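PDB 3QR0: phospholipase C-beta (PLC-beta) from Sepia officinalis, which is a multidomain, calcium-containing member of the phosphoinositide-specific phospholipase C family, built from PH, EF-hand-like, TIM-barrel and C2 domains. Local coordinates for residues V584-W589 and M607-G612. Numbering follows the deposited sequence.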
loop_
_atom_site.group_PDB
_atom_site.type_symbol
_atom_site.label_atom_id
_atom_site.label_comp_id
_atom_site.label_asym_id
_atom_site.label_seq_id
_atom_site.Cartn_x
_atom_site.Cartn_y
_atom_site.Cartn_z
ATOM N N VAL A 584 -1.129 13.536 9.408
ATOM C CA VAL A 584 -1.930 13.037 8.301
ATOM C C VAL A 584 -1.495 13.777 7.033
ATOM O O VAL A 584 -1.518 15.008 6.998
ATOM C CB VAL A 584 -3.434 13.242 8.559
ATOM C CG1 VAL A 584 -4.246 12.822 7.350
ATOM C CG2 VAL A 584 -3.863 12.454 9.795
ATOM N N PRO A 585 -1.072 13.029 5.997
ATOM C CA PRO A 585 -0.442 13.658 4.833
ATOM C C PRO A 585 -1.362 14.559 3.998
ATOM O O PRO A 585 -0.876 15.505 3.381
ATOM C CB PRO A 585 0.060 12.465 4.013
ATOM C CG PRO A 585 -0.785 11.320 4.449
ATOM C CD PRO A 585 -1.102 11.561 5.880
ATOM N N GLN A 586 -2.669 14.278 3.992
ATOM C CA GLN A 586 -3.646 15.137 3.319
ATOM C C GLN A 586 -3.488 16.615 3.700
ATOM O O GLN A 586 -3.723 17.490 2.873
ATOM C CB GLN A 586 -5.086 14.688 3.616
ATOM C CG GLN A 586 -5.610 13.557 2.717
ATOM C CD GLN A 586 -5.132 12.169 3.121
ATOM O OE1 GLN A 586 -4.443 11.993 4.133
ATOM N NE2 GLN A 586 -5.498 11.169 2.319
ATOM N N ILE A 587 -3.098 16.895 4.948
ATOM C CA ILE A 587 -2.907 18.281 5.393
ATOM C C ILE A 587 -2.050 19.050 4.384
ATOM O O ILE A 587 -2.355 20.192 4.039
ATOM C CB ILE A 587 -2.234 18.365 6.790
ATOM C CG1 ILE A 587 -3.176 17.840 7.880
ATOM C CG2 ILE A 587 -1.845 19.820 7.112
ATOM C CD1 ILE A 587 -2.489 17.587 9.220
ATOM N N TYR A 588 -0.983 18.405 3.911
ATOM C CA TYR A 588 -0.018 19.040 3.024
ATOM C C TYR A 588 -0.287 18.747 1.545
ATOM O O TYR A 588 -0.031 19.602 0.694
ATOM C CB TYR A 588 1.404 18.661 3.460
ATOM C CG TYR A 588 1.622 19.060 4.906
ATOM C CD1 TYR A 588 1.834 20.389 5.248
ATOM C CD2 TYR A 588 1.529 18.126 5.932
ATOM C CE1 TYR A 588 1.992 20.774 6.567
ATOM C CE2 TYR A 588 1.685 18.504 7.256
ATOM C CZ TYR A 588 1.917 19.831 7.562
ATOM O OH TYR A 588 2.072 20.222 8.867
ATOM N N TRP A 589 -0.821 17.565 1.237
ATOM C CA TRP A 589 -1.261 17.275 -0.135
ATOM C C TRP A 589 -2.353 18.245 -0.592
ATOM O O TRP A 589 -2.460 18.537 -1.790
ATOM C CB TRP A 589 -1.786 15.844 -0.279
ATOM C CG TRP A 589 -0.752 14.782 -0.183
ATOM C CD1 TRP A 589 0.571 14.877 -0.512
ATOM C CD2 TRP A 589 -0.964 13.435 0.235
ATOM N NE1 TRP A 589 1.202 13.674 -0.303
ATOM C CE2 TRP A 589 0.282 12.768 0.152
ATOM C CE3 TRP A 589 -2.082 12.722 0.673
ATOM C CZ2 TRP A 589 0.434 11.433 0.493
ATOM C CZ3 TRP A 589 -1.927 11.390 1.012
ATOM C CH2 TRP A 589 -0.680 10.761 0.918
ATOM N N MET A 607 0.323 6.455 7.993
ATOM C CA MET A 607 0.978 5.440 7.163
ATOM C C MET A 607 -0.017 4.495 6.490
ATOM O O MET A 607 0.163 4.132 5.331
ATOM C CB MET A 607 2.019 4.637 7.962
ATOM C CG MET A 607 3.416 5.260 7.968
ATOM S SD MET A 607 4.037 5.703 6.326
ATOM C CE MET A 607 4.115 4.105 5.530
ATOM N N CYS A 608 -1.061 4.110 7.214
ATOM C CA CYS A 608 -2.147 3.309 6.644
ATOM C C CYS A 608 -2.753 3.970 5.402
ATOM O O CYS A 608 -2.953 3.311 4.383
ATOM C CB CYS A 608 -3.235 3.057 7.691
ATOM S SG CYS A 608 -2.712 1.981 9.040
ATOM N N VAL A 609 -3.011 5.273 5.488
ATOM C CA VAL A 609 -3.573 6.041 4.372
ATOM C C VAL A 609 -2.564 6.202 3.233
ATOM O O VAL A 609 -2.909 6.047 2.060
ATOM C CB VAL A 609 -4.051 7.441 4.838
ATOM C CG1 VAL A 609 -4.433 8.308 3.662
ATOM C CG2 VAL A 609 -5.228 7.303 5.802
ATOM N N ASN A 610 -1.320 6.499 3.587
ATOM C CA ASN A 610 -0.262 6.683 2.603
ATOM C C ASN A 610 -0.076 5.449 1.725
ATOM O O ASN A 610 -0.084 5.544 0.498
ATOM C CB ASN A 610 1.052 7.026 3.302
ATOM C CG ASN A 610 2.144 7.421 2.328
ATOM O OD1 ASN A 610 2.102 8.500 1.733
ATOM N ND2 ASN A 610 3.130 6.547 2.158
ATOM N N LEU A 611 0.070 4.289 2.356
ATOM C CA LEU A 611 0.263 3.047 1.613
ATOM C C LEU A 611 -0.979 2.692 0.797
ATOM O O LEU A 611 -0.865 2.199 -0.325
ATOM C CB LEU A 611 0.644 1.906 2.553
ATOM C CG LEU A 611 1.978 2.126 3.275
ATOM C CD1 LEU A 611 2.222 1.017 4.287
ATOM C CD2 LEU A 611 3.116 2.221 2.286
ATOM N N GLY A 612 -2.156 2.984 1.349
ATOM C CA GLY A 612 -3.413 2.810 0.636
ATOM C C GLY A 612 -3.529 3.579 -0.670
ATOM O O GLY A 612 -3.928 3.007 -1.691
#
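The amide end of Q586 meets the CG1 methyl of V609, with NE2 lying 3.3 Å from that carbon. V609 and Q586 reach toward each other from their two helices: V609 holds CG1 anti to its backbone N (chi1 171°), and a turn at chi2 (80°) swings the Q586 amide round to the facing helix. Valine suits this place because its beta-branched side chain is short and directed at 584-589, meeting the amide with a methyl; the long, flexible glutamine can carry its amide to the neighbouring helix, though its buried OE1 finds no polar partner in the model. Q586 NE2 also lies in plane at the edge of the W589 indole. The six-membered ring of W589 reaches N610, whose OD1 lies near the ring plane, 3.6 Å from CZ2. The N610 amide is turned only 23° from the indole plane, consistent with a weakly attractive approach of the aromatic C-H edge to the carbonyl oxygen. N335 accepts a hydrogen bond from N610 ND2, fixing the other end of that amide. Over one indole face, P585 CB rides displaced toward the rim. Within the Y-domain half of the TIM barrel, this buried contact joins short helix 586-589 to helix 605-613, beside strand 595-596 and helix 546-555.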